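Local atomic coordinates of Mll7089 protein (Mesorhizobium loti, PDB entry 2OZ8), a protein that is of unknown function but, as a member of the mandelate racemase branch of the enolase superfamily, probably binds magnesium and may act as a hydro-lyase. Residues 113-116 and 121-124; 233-238 and 245-250; 278-283 and 304-309; 284-289 and 310-315. One frame throughout, in Å; residues are numbered along the deposited sequence.

Contact 1. Residues 113-116 and 121-124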
loop_
_atom_site.group_PDB
_atom_site.type_symbol
_atom_site.label_atom_id
_atom_site.label_comp_id
_atom_site.label_asym_id
_atom_site.label_seq_id
_atom_site.Cartn_x
_atom_site.Cartn_y
_atom_site.Cartn_z
ATOM N N LEU A 113 -1.133 -39.531 24.117
ATOM C CA LEU A 113 -2.108 -39.937 25.089
ATOM C C LEU A 113 -3.549 -39.889 24.570
ATOM O O LEU A 113 -4.280 -40.849 24.762
ATOM C CB LEU A 113 -1.931 -39.107 26.364
ATOM C CG LEU A 113 -2.858 -39.376 27.543
ATOM C CD1 LEU A 113 -2.932 -40.872 27.883
ATOM C CD2 LEU A 113 -2.285 -38.586 28.664
ATOM N N ALA A 114 -3.950 -38.801 23.916
ATOM C CA ALA A 114 -5.304 -38.671 23.349
ATOM C C ALA A 114 -5.629 -39.714 22.316
ATOM O O ALA A 114 -6.725 -40.259 22.292
ATOM C CB ALA A 114 -5.520 -37.290 22.758
ATOM N N ALA A 115 -4.696 -39.959 21.426
ATOM C CA ALA A 115 -4.799 -41.047 20.467
ATOM C C ALA A 115 -4.888 -42.457 21.119
ATOM O O ALA A 115 -5.757 -43.265 20.751
ATOM C CB ALA A 115 -3.609 -40.974 19.488
ATOM N N LYS A 116 -3.986 -42.778 22.045
ATOM C CA LYS A 116 -4.073 -44.064 22.715
ATOM C C LYS A 116 -5.469 -44.231 23.353
ATOM O O LYS A 116 -6.143 -45.239 23.158
ATOM C CB LYS A 116 -2.989 -44.216 23.779
ATOM C CG LYS A 116 -1.632 -44.319 23.227
ATOM C CD LYS A 116 -0.592 -44.539 24.303
ATOM C CE LYS A 116 0.744 -44.643 23.633
ATOM N NZ LYS A 116 1.726 -44.592 24.698
ATOM N N PRO A 121 -4.089 -44.805 16.150
ATOM C CA PRO A 121 -2.811 -44.215 15.721
ATOM C C PRO A 121 -2.981 -42.706 15.574
ATOM O O PRO A 121 -4.022 -42.252 15.086
ATOM C CB PRO A 121 -2.563 -44.835 14.345
ATOM C CG PRO A 121 -3.602 -45.996 14.182
ATOM C CD PRO A 121 -4.712 -45.656 15.105
ATOM N N LEU A 122 -1.981 -41.936 15.990
ATOM C CA LEU A 122 -2.081 -40.458 15.921
ATOM C C LEU A 122 -2.537 -39.856 14.567
ATOM O O LEU A 122 -3.475 -39.052 14.529
ATOM C CB LEU A 122 -0.817 -39.786 16.461
ATOM C CG LEU A 122 -0.842 -38.255 16.493
ATOM C CD1 LEU A 122 -1.985 -37.689 17.392
ATOM C CD2 LEU A 122 0.485 -37.766 16.942
ATOM N N HIS A 123 -1.924 -40.273 13.467
ATOM C CA HIS A 123 -2.303 -39.783 12.146
ATOM C C HIS A 123 -3.779 -39.974 11.758
ATOM O O HIS A 123 -4.386 -39.081 11.131
ATOM C CB HIS A 123 -1.362 -40.328 11.058
ATOM C CG HIS A 123 -1.525 -41.781 10.762
ATOM N ND1 HIS A 123 -2.237 -42.247 9.667
ATOM C CD2 HIS A 123 -1.041 -42.882 11.394
ATOM C CE1 HIS A 123 -2.177 -43.569 9.637
ATOM N NE2 HIS A 123 -1.464 -43.978 10.676
ATOM N N VAL A 124 -4.349 -41.124 12.107
ATOM C CA VAL A 124 -5.778 -41.373 11.842
ATOM C C VAL A 124 -6.629 -40.367 12.650
ATOM O O VAL A 124 -7.521 -39.724 12.108
ATOM C CB VAL A 124 -6.195 -42.854 12.155
ATOM C CG1 VAL A 124 -7.700 -43.049 11.943
ATOM C CG2 VAL A 124 -5.343 -43.874 11.309
#
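A115 turns its methyl group to the start of the next helix, where it meets chiefly the backbone of L122: A115 CB lies 3.9 Å from L122 CA and, one residue earlier, A115 CB is 4.3 Å from P121 C. Along the side chain of L122, CB stays beside the same methyl, with 4.3 Å between L122 CB and A115 CB. At CG the leucine branches. With CG anti to the backbone N (chi1 -177°), the chain runs on past the alanine, and CD1 comes back within 4.2 Å of A115 CB; the leucine also packs against H305 of helix 304-309, its CB nearest the imidazole. The alanine methyl is thus met by main chain and leucine together, and a side chain this small lets the CA atoms of A115 and L122 approach to 5.3 Å. The pair packs the turn between the long helix 103-118, part of the capping domain of the enolase-type fold, and the short helix 122-125, which leads toward the first barrel strand, 132-138. P121 occupies the N-cap position of that short helix; its side chain starts out away from A115 and packs on D342, and its carbonyl O accepts a weak bond of 3.2 Å from V124 N. One residue past L122, H123 lays its imidazole under V124 CG2, which sits 3.6 Å above the ring plane toward its rim, and H123 N donates to H305 ND1.

Contact 2. Residues 233-238 and 245-250. With SO4 (sulfate ion), chain C.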
loop_
_atom_site.group_PDB
_atom_site.type_symbol
_atom_site.label_atom_id
_atom_site.label_comp_id
_atom_site.label_asym_id
_atom_site.label_seq_id
_atom_site.Cartn_x
_atom_site.Cartn_y
_atom_site.Cartn_z
ATOM N N ASP A 233 11.215 -8.294 3.208
ATOM C CA ASP A 233 11.425 -7.674 1.912
ATOM C C ASP A 233 12.401 -8.528 1.082
ATOM O O ASP A 233 12.141 -8.820 -0.068
ATOM C CB ASP A 233 11.895 -6.229 2.028
ATOM C CG ASP A 233 12.269 -5.642 0.673
ATOM O OD1 ASP A 233 11.380 -5.288 -0.109
ATOM O OD2 ASP A 233 13.466 -5.584 0.358
ATOM N N GLY A 234 13.516 -8.934 1.675
ATOM C CA GLY A 234 14.417 -9.802 0.978
ATOM C C GLY A 234 13.839 -11.154 0.601
ATOM O O GLY A 234 14.209 -11.705 -0.428
ATOM N N LEU A 235 12.958 -11.721 1.427
ATOM C CA LEU A 235 12.458 -13.059 1.125
ATOM C C LEU A 235 11.537 -12.949 -0.084
ATOM O O LEU A 235 11.616 -13.801 -1.000
ATOM C CB LEU A 235 11.805 -13.774 2.329
ATOM C CG LEU A 235 12.784 -14.359 3.360
ATOM C CD1 LEU A 235 12.085 -14.594 4.718
ATOM C CD2 LEU A 235 13.481 -15.601 2.945
ATOM N N ARG A 236 10.754 -11.858 -0.121
ATOM C CA ARG A 236 9.833 -11.574 -1.245
ATOM C C ARG A 236 10.612 -11.386 -2.536
ATOM O O ARG A 236 10.271 -11.963 -3.568
ATOM C CB ARG A 236 9.030 -10.308 -1.018
ATOM C CG ARG A 236 7.727 -10.455 -0.279
ATOM C CD ARG A 236 7.109 -9.060 -0.043
ATOM N NE ARG A 236 6.616 -9.065 1.300
ATOM C CZ ARG A 236 6.910 -8.204 2.256
ATOM N NH1 ARG A 236 7.663 -7.138 2.041
ATOM N NH2 ARG A 236 6.381 -8.422 3.451
ATOM N N THR A 237 11.668 -10.588 -2.459
ATOM C CA THR A 237 12.562 -10.400 -3.600
ATOM C C THR A 237 13.070 -11.725 -4.149
ATOM O O THR A 237 13.060 -11.927 -5.367
ATOM C CB THR A 237 13.730 -9.444 -3.271
ATOM O OG1 THR A 237 13.176 -8.219 -2.784
ATOM C CG2 THR A 237 14.550 -9.155 -4.523
ATOM N N LEU A 238 13.480 -12.629 -3.261
ATOM C CA LEU A 238 13.874 -14.006 -3.674
ATOM C C LEU A 238 12.712 -14.757 -4.294
ATOM O O LEU A 238 12.884 -15.491 -5.269
ATOM C CB LEU A 238 14.418 -14.834 -2.481
ATOM C CG LEU A 238 15.740 -14.293 -1.919
ATOM C CD1 LEU A 238 16.159 -15.016 -0.643
ATOM C CD2 LEU A 238 16.811 -14.396 -3.001
ATOM N N THR A 245 13.541 -22.264 -8.517
ATOM C CA THR A 245 13.527 -23.097 -7.333
ATOM C C THR A 245 12.658 -22.460 -6.291
ATOM O O THR A 245 12.230 -21.325 -6.491
ATOM C CB THR A 245 14.972 -23.401 -6.776
ATOM O OG1 THR A 245 14.871 -24.369 -5.755
ATOM C CG2 THR A 245 15.645 -22.199 -6.167
ATOM N N GLN A 246 12.418 -23.165 -5.179
ATOM C CA GLN A 246 11.531 -22.687 -4.111
ATOM C C GLN A 246 12.294 -22.127 -2.921
ATOM O O GLN A 246 13.355 -22.641 -2.591
ATOM C CB GLN A 246 10.646 -23.829 -3.638
ATOM C CG GLN A 246 9.562 -24.255 -4.650
ATOM C CD GLN A 246 8.863 -25.552 -4.260
ATOM O OE1 GLN A 246 7.670 -25.576 -4.029
ATOM N NE2 GLN A 246 9.624 -26.640 -4.188
ATOM N N ILE A 247 11.749 -21.077 -2.287
ATOM C CA ILE A 247 12.314 -20.477 -1.107
ATOM C C ILE A 247 11.573 -21.005 0.113
ATOM O O ILE A 247 10.401 -20.678 0.344
ATOM C CB ILE A 247 12.202 -18.939 -1.161
ATOM C CG1 ILE A 247 12.765 -18.365 -2.490
ATOM C CG2 ILE A 247 12.852 -18.296 0.062
ATOM C CD1 ILE A 247 14.300 -18.530 -2.681
ATOM N N ASN A 248 12.255 -21.812 0.917
ATOM C CA ASN A 248 11.613 -22.536 1.988
ATOM C C ASN A 248 11.967 -21.738 3.220
ATOM O O ASN A 248 13.107 -21.436 3.433
ATOM C CB ASN A 248 12.148 -23.984 1.975
ATOM C CG ASN A 248 11.506 -24.892 3.022
ATOM O OD1 ASN A 248 11.233 -24.473 4.123
ATOM N ND2 ASN A 248 11.294 -26.166 2.670
ATOM N N SER A 249 10.989 -21.359 4.024
ATOM C CA SER A 249 11.230 -20.405 5.112
ATOM C C SER A 249 10.430 -20.720 6.346
ATOM O O SER A 249 9.377 -21.308 6.267
ATOM C CB SER A 249 10.865 -18.982 4.688
ATOM O OG SER A 249 11.734 -18.070 5.340
ATOM N N GLY A 250 10.951 -20.327 7.490
ATOM C CA GLY A 250 10.193 -20.298 8.745
ATOM C C GLY A 250 10.934 -20.796 9.973
ATOM O O GLY A 250 10.331 -20.882 11.053
HETATM S S SO4 C . 6.721 -6.512 5.939
HETATM O O1 SO4 C . 7.235 -7.119 7.160
HETATM O O2 SO4 C . 6.029 -5.268 6.316
HETATM O O3 SO4 C . 7.835 -6.244 5.024
HETATM O O4 SO4 C . 5.738 -7.448 5.373
#
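The carbonyl oxygen D233 O is gripped twice by T237: the backbone N donates to it in the regular helical bond at 3.0 Å, and T237 OG1 donates to it as well, also at 3.0 Å, from above the carbonyl plane (38° out of it). On another side of the same turn the helix meets strand 246-249 mainly through apolar side chains. I247 is the central residue of the interface. Its CG1, anti to the carbonyl carbon (chi1 -52°), carries CD1 to L238 CB at 3.7 Å, while its other branch, CG2, reaches L235 CD2 at 4.0 Å. L235 spreads its second methyl further along the strand, placing CD1 3.5 Å from S249 OG in a van der Waals contact. An alanine in place of I247 would probably open a gap between helix and strand, leaving L238 CB without the CD1 methyl and L235 CD2 without CG2 to pack on. R236 points the other way; its chain bends at chi3, and NH1 donates to O3 of a sulfate ion at 3.1 Å. The place of NH2 against that ion is doubtful. H232 ND1 also binds the sulfate, which probably came from the crystallisation liquor. D233 forms a salt bridge to R239 of a neighbouring subunit. The axes of 233-238 and 246-249 approach to 9.5 Å, their N-to-C directions 152° apart and so nearly antiparallel. They belong to the last two elements of the beta-alpha-beta unit 222-224, 232-241 and 246-249, the strand lying in the barrel between parallel strands 222-224 and 269-272.

Contact 3. Residues 278-283 and 304-309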
loop_
_atom_site.group_PDB
_atom_site.type_symbol
_atom_site.label_atom_id
_atom_site.label_comp_id
_atom_site.label_asym_id
_atom_site.label_seq_id
_atom_site.Cartn_x
_atom_site.Cartn_y
_atom_site.Cartn_z
ATOM N N ASP A 278 0.162 -26.676 17.176
ATOM C CA ASP A 278 0.501 -25.503 16.341
ATOM C C ASP A 278 0.558 -25.870 14.854
ATOM O O ASP A 278 0.097 -25.087 14.018
ATOM C CB ASP A 278 1.834 -24.861 16.711
ATOM C CG ASP A 278 1.958 -24.512 18.175
ATOM O OD1 ASP A 278 0.953 -24.588 18.914
ATOM O OD2 ASP A 278 3.094 -24.152 18.598
ATOM N N VAL A 279 1.135 -27.051 14.547
ATOM C CA VAL A 279 1.306 -27.545 13.167
ATOM C C VAL A 279 0.007 -27.826 12.467
ATOM O O VAL A 279 -0.152 -27.471 11.282
ATOM C CB VAL A 279 2.216 -28.788 13.108
ATOM C CG1 VAL A 279 2.214 -29.413 11.731
ATOM C CG2 VAL A 279 3.645 -28.396 13.493
ATOM N N MET A 280 -0.936 -28.453 13.161
ATOM C CA MET A 280 -2.257 -28.646 12.549
ATOM C C MET A 280 -3.028 -27.331 12.371
ATOM O O MET A 280 -3.800 -27.164 11.421
ATOM C CB MET A 280 -3.081 -29.697 13.281
ATOM C CG MET A 280 -2.400 -31.088 13.316
ATOM S SD MET A 280 -2.063 -31.925 11.731
ATOM C CE MET A 280 -3.766 -32.042 11.169
ATOM N N ARG A 281 -2.795 -26.370 13.243
ATOM C CA ARG A 281 -3.438 -25.083 13.062
ATOM C C ARG A 281 -2.795 -24.306 11.881
ATOM O O ARG A 281 -3.524 -23.757 11.026
ATOM C CB ARG A 281 -3.382 -24.263 14.361
ATOM C CG ARG A 281 -4.369 -24.736 15.353
ATOM C CD ARG A 281 -4.201 -24.120 16.731
ATOM N NE ARG A 281 -5.243 -24.672 17.589
ATOM C CZ ARG A 281 -5.367 -24.477 18.901
ATOM N NH1 ARG A 281 -4.501 -23.710 19.574
ATOM N NH2 ARG A 281 -6.386 -25.069 19.540
ATOM N N ILE A 282 -1.455 -24.242 11.845
ATOM C CA ILE A 282 -0.785 -23.551 10.751
ATOM C C ILE A 282 -0.980 -24.311 9.441
ATOM O O ILE A 282 -1.036 -23.706 8.368
ATOM C CB ILE A 282 0.734 -23.238 11.017
ATOM C CG1 ILE A 282 1.152 -22.064 10.137
ATOM C CG2 ILE A 282 1.634 -24.403 10.681
ATOM C CD1 ILE A 282 0.512 -20.741 10.516
ATOM N N GLY A 283 -1.119 -25.634 9.536
ATOM C CA GLY A 283 -1.472 -26.450 8.373
ATOM C C GLY A 283 -2.868 -26.235 7.815
ATOM O O GLY A 283 -3.064 -26.411 6.632
ATOM N N VAL A 304 5.966 -37.594 11.804
ATOM C CA VAL A 304 5.448 -38.414 10.705
ATOM C C VAL A 304 3.899 -38.344 10.574
ATOM O O VAL A 304 3.327 -38.385 9.482
ATOM C CB VAL A 304 6.000 -39.897 10.739
ATOM C CG1 VAL A 304 5.438 -40.729 11.941
ATOM C CG2 VAL A 304 5.777 -40.593 9.394
ATOM N N HIS A 305 3.238 -38.166 11.707
ATOM C CA HIS A 305 1.800 -38.219 11.769
ATOM C C HIS A 305 1.125 -36.984 11.213
ATOM O O HIS A 305 0.099 -37.109 10.547
ATOM C CB HIS A 305 1.378 -38.496 13.189
ATOM C CG HIS A 305 1.811 -39.844 13.663
ATOM N ND1 HIS A 305 1.069 -40.980 13.434
ATOM C CD2 HIS A 305 2.921 -40.239 14.336
ATOM C CE1 HIS A 305 1.708 -42.019 13.939
ATOM N NE2 HIS A 305 2.827 -41.594 14.498
ATOM N N MET A 306 1.679 -35.808 11.490
ATOM C CA MET A 306 1.202 -34.572 10.864
ATOM C C MET A 306 1.614 -34.568 9.406
ATOM O O MET A 306 0.902 -34.067 8.573
ATOM C CB MET A 306 1.722 -33.313 11.600
ATOM C CG MET A 306 1.420 -33.327 13.125
ATOM S SD MET A 306 2.594 -34.165 14.257
ATOM C CE MET A 306 3.809 -32.871 14.060
ATOM N N ALA A 307 2.768 -35.145 9.080
ATOM C CA ALA A 307 3.219 -35.099 7.681
ATOM C C ALA A 307 2.250 -35.839 6.812
ATOM O O ALA A 307 1.878 -35.334 5.765
ATOM C CB ALA A 307 4.656 -35.647 7.500
ATOM N N VAL A 308 1.851 -37.041 7.235
ATOM C CA VAL A 308 0.925 -37.821 6.432
ATOM C C VAL A 308 -0.472 -37.256 6.572
ATOM O O VAL A 308 -1.267 -37.490 5.691
ATOM C CB VAL A 308 0.905 -39.412 6.714
ATOM C CG1 VAL A 308 2.284 -40.022 6.838
ATOM C CG2 VAL A 308 0.063 -39.776 7.921
ATOM N N ALA A 309 -0.803 -36.530 7.653
ATOM C CA ALA A 309 -2.194 -36.087 7.790
ATOM C C ALA A 309 -2.534 -34.765 7.073
ATOM O O ALA A 309 -3.679 -34.540 6.680
ATOM C CB ALA A 309 -2.650 -36.074 9.256
#
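Two successive helices on the outside of the barrel, 276-289 and the short 304-309, meet through V279, M280 and M306. The thioether chain of M306 enters from the short helix, and its first two carbons do most of the touching. M306 CB is received between two residues of the facing helix, 3.9 Å from V279 CG1 and 4.0 Å from M280 SD. The next carbon, M306 CG, stays on the sulfur, also 4.0 Å from M280 SD. M306 then bends at chi2 (86°) and again at chi3, which swings its end back over the valine, where M306 CE comes within 4.5 Å of V279 CG1. The valine and M306 side chains cross at about a right angle. In the enolase-type barrel, helix 276-289 follows strand 269-272 and helix 304-309 follows strand 293-295, so this contact zips neighbouring helices of the outer ring together; V279 also touches V272 of the strand beneath. M280 starts out beside the interface rather than into it, but the bend at chi2 curls its sulfur back toward M306, and that at chi3 sets the methyl CE near L310, just beyond the short helix. On another flank M280 packs on V87 of a neighbouring subunit. M306 in turn rests on L126, while D278, at the front of this turn, is hydrogen-bonded through its two carboxylate oxygens to H103 and Q107 of helix 103-118.

Contact 4. Residues 284-289 and 310-315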
loop_
_atom_site.group_PDB
_atom_site.type_symbol
_atom_site.label_atom_id
_atom_site.label_comp_id
_atom_site.label_asym_id
_atom_site.label_seq_id
_atom_site.Cartn_x
_atom_site.Cartn_y
_atom_site.Cartn_z
ATOM N N TRP A 284 -3.851 -25.906 8.656
ATOM C CA TRP A 284 -5.173 -25.486 8.158
ATOM C C TRP A 284 -5.030 -24.133 7.368
ATOM O O TRP A 284 -5.389 -24.028 6.174
ATOM C CB TRP A 284 -6.189 -25.355 9.306
ATOM C CG TRP A 284 -7.370 -24.595 8.875
ATOM C CD1 TRP A 284 -8.310 -24.995 7.949
ATOM C CD2 TRP A 284 -7.707 -23.261 9.234
ATOM N NE1 TRP A 284 -9.207 -24.008 7.737
ATOM C CE2 TRP A 284 -8.872 -22.915 8.499
ATOM C CE3 TRP A 284 -7.147 -22.319 10.089
ATOM C CZ2 TRP A 284 -9.510 -21.660 8.616
ATOM C CZ3 TRP A 284 -7.804 -21.060 10.213
ATOM C CH2 TRP A 284 -8.965 -20.760 9.472
ATOM N N LEU A 285 -4.508 -23.116 8.054
ATOM C CA LEU A 285 -4.261 -21.816 7.463
ATOM C C LEU A 285 -3.501 -21.943 6.111
ATOM O O LEU A 285 -4.029 -21.575 5.086
ATOM C CB LEU A 285 -3.564 -20.878 8.465
ATOM C CG LEU A 285 -3.512 -19.411 8.055
ATOM C CD1 LEU A 285 -4.935 -18.886 7.737
ATOM C CD2 LEU A 285 -2.832 -18.542 9.147
ATOM N N ALA A 286 -2.307 -22.519 6.104
ATOM C CA ALA A 286 -1.562 -22.758 4.859
ATOM C C ALA A 286 -2.354 -23.453 3.735
ATOM O O ALA A 286 -2.188 -23.126 2.577
ATOM C CB ALA A 286 -0.285 -23.528 5.162
ATOM N N ALA A 287 -3.193 -24.434 4.070
ATOM C CA ALA A 287 -4.008 -25.155 3.058
ATOM C C ALA A 287 -4.983 -24.185 2.420
ATOM O O ALA A 287 -5.252 -24.305 1.233
ATOM C CB ALA A 287 -4.774 -26.339 3.671
ATOM N N GLU A 288 -5.501 -23.244 3.229
ATOM C CA GLU A 288 -6.450 -22.227 2.791
ATOM C C GLU A 288 -5.778 -21.171 1.883
ATOM O O GLU A 288 -6.407 -20.578 1.007
ATOM C CB GLU A 288 -7.040 -21.488 4.009
ATOM C CG GLU A 288 -7.903 -22.301 4.934
ATOM C CD GLU A 288 -9.257 -22.735 4.330
ATOM O OE1 GLU A 288 -10.300 -22.128 4.697
ATOM O OE2 GLU A 288 -9.294 -23.700 3.519
ATOM N N LEU A 289 -4.497 -20.932 2.156
ATOM C CA LEU A 289 -3.723 -19.948 1.510
ATOM C C LEU A 289 -3.052 -20.487 0.244
ATOM O O LEU A 289 -2.710 -19.701 -0.640
ATOM C CB LEU A 289 -2.675 -19.419 2.463
ATOM C CG LEU A 289 -3.168 -18.576 3.626
ATOM C CD1 LEU A 289 -2.006 -17.813 4.259
ATOM C CD2 LEU A 289 -4.238 -17.640 3.156
ATOM N N LEU A 310 -1.553 -33.888 6.909
ATOM C CA LEU A 310 -1.827 -32.619 6.193
ATOM C C LEU A 310 -1.699 -32.874 4.714
ATOM O O LEU A 310 -0.757 -33.560 4.284
ATOM C CB LEU A 310 -0.856 -31.505 6.620
ATOM C CG LEU A 310 -0.943 -31.039 8.066
ATOM C CD1 LEU A 310 0.298 -30.197 8.401
ATOM C CD2 LEU A 310 -2.211 -30.273 8.281
ATOM N N PRO A 311 -2.629 -32.341 3.928
ATOM C CA PRO A 311 -2.550 -32.614 2.473
ATOM C C PRO A 311 -1.462 -31.797 1.730
ATOM O O PRO A 311 -0.981 -32.236 0.691
ATOM C CB PRO A 311 -3.958 -32.247 1.998
ATOM C CG PRO A 311 -4.347 -31.052 2.954
ATOM C CD PRO A 311 -3.788 -31.484 4.277
ATOM N N GLU A 312 -1.081 -30.615 2.258
ATOM C CA GLU A 312 -0.066 -29.764 1.613
ATOM C C GLU A 312 1.372 -30.140 1.928
ATOM O O GLU A 312 2.287 -29.354 1.612
ATOM C CB GLU A 312 -0.255 -28.297 1.978
ATOM C CG GLU A 312 0.102 -27.913 3.350
ATOM C CD GLU A 312 -1.063 -27.929 4.268
ATOM O OE1 GLU A 312 -1.849 -28.883 4.234
ATOM O OE2 GLU A 312 -1.193 -26.991 5.048
ATOM N N VAL A 313 1.569 -31.313 2.568
ATOM C CA VAL A 313 2.919 -31.768 2.942
ATOM C C VAL A 313 3.307 -32.924 2.060
ATOM O O VAL A 313 2.569 -33.918 1.977
ATOM C CB VAL A 313 3.029 -32.234 4.433
ATOM C CG1 VAL A 313 4.410 -32.740 4.701
ATOM C CG2 VAL A 313 2.633 -31.141 5.404
ATOM N N GLU A 314 4.464 -32.794 1.404
ATOM C CA GLU A 314 5.015 -33.914 0.636
ATOM C C GLU A 314 6.354 -34.455 1.164
ATOM O O GLU A 314 6.747 -35.566 0.819
ATOM C CB GLU A 314 4.979 -33.596 -0.894
ATOM C CG GLU A 314 6.269 -33.241 -1.599
ATOM C CD GLU A 314 6.170 -33.246 -3.160
ATOM O OE1 GLU A 314 6.413 -34.313 -3.799
ATOM O OE2 GLU A 314 5.885 -32.173 -3.748
ATOM N N TRP A 315 7.030 -33.692 2.037
ATOM C CA TRP A 315 8.394 -34.039 2.516
ATOM C C TRP A 315 8.605 -33.969 4.023
ATOM O O TRP A 315 8.147 -33.064 4.703
ATOM C CB TRP A 315 9.475 -33.204 1.846
ATOM C CG TRP A 315 9.606 -33.385 0.378
ATOM C CD1 TRP A 315 9.126 -32.559 -0.599
ATOM C CD2 TRP A 315 10.338 -34.453 -0.302
ATOM N NE1 TRP A 315 9.479 -33.069 -1.857
ATOM C CE2 TRP A 315 10.218 -34.222 -1.701
ATOM C CE3 TRP A 315 11.064 -35.576 0.145
ATOM C CZ2 TRP A 315 10.830 -35.075 -2.674
ATOM C CZ3 TRP A 315 11.627 -36.456 -0.815
ATOM C CH2 TRP A 315 11.518 -36.181 -2.215
#
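A286 is the first residue of 284-289 to touch the opposite segment: its methyl meets the carboxylate of E312, with A286 CB 3.6 Å from E312 OE2. A287 follows and gives the broader surface, its CB lying 3.9 Å from both OE1 and OE2 of E312. The backbone N of A287 is 3.4 Å from E312 OE2, but the angle is too poor for a hydrogen bond. Next in line, on the far side of the helix, E288 folds its CG over the W284 ring, 3.4 Å above the plane and toward the rim, and that indole packs on R281 of a neighbouring subunit. E312 reaches the helix by a bent path: CG sits between the backbone N and the carbonyl carbon (chi1 72°), the crowded position, and the chain kinks at chi2 to lay the acid alongside the two alanines. An alanine here would probably leave the methyls of A286 and A287 facing a gap where the carboxylate had been. E312 itself lies in the type I turn from L310 to V313 and is paired through its backbone with I293. The turn feeds strand 313-318, which joins strand 293-295 to the first strand, 132-138, and so closes the ring of an enolase-type barrel.

In the fold
From the N terminus, contact 1 closes the short connection, four residues long and half of it still helix, between helices 103-118 and 122-125, at the passage from the capping domain to the barrel. Contact 2 follows in series, closing the short connection from helix 232-241 to strand 246-249, with its centre about 35 Å from that of contact 1. Contacts 3 and 4 cross: segments 278-283 and 284-289 share helix 276-289, and their partners 304-309 and 310-315 come later in the same order, so both close the excursion through strand 293-295. They adjoin, about 8 Å between centres. Contacts 1 and 3 touch through helices 122-125 and 304-309, linking the domain junction to the helices outside the barrel.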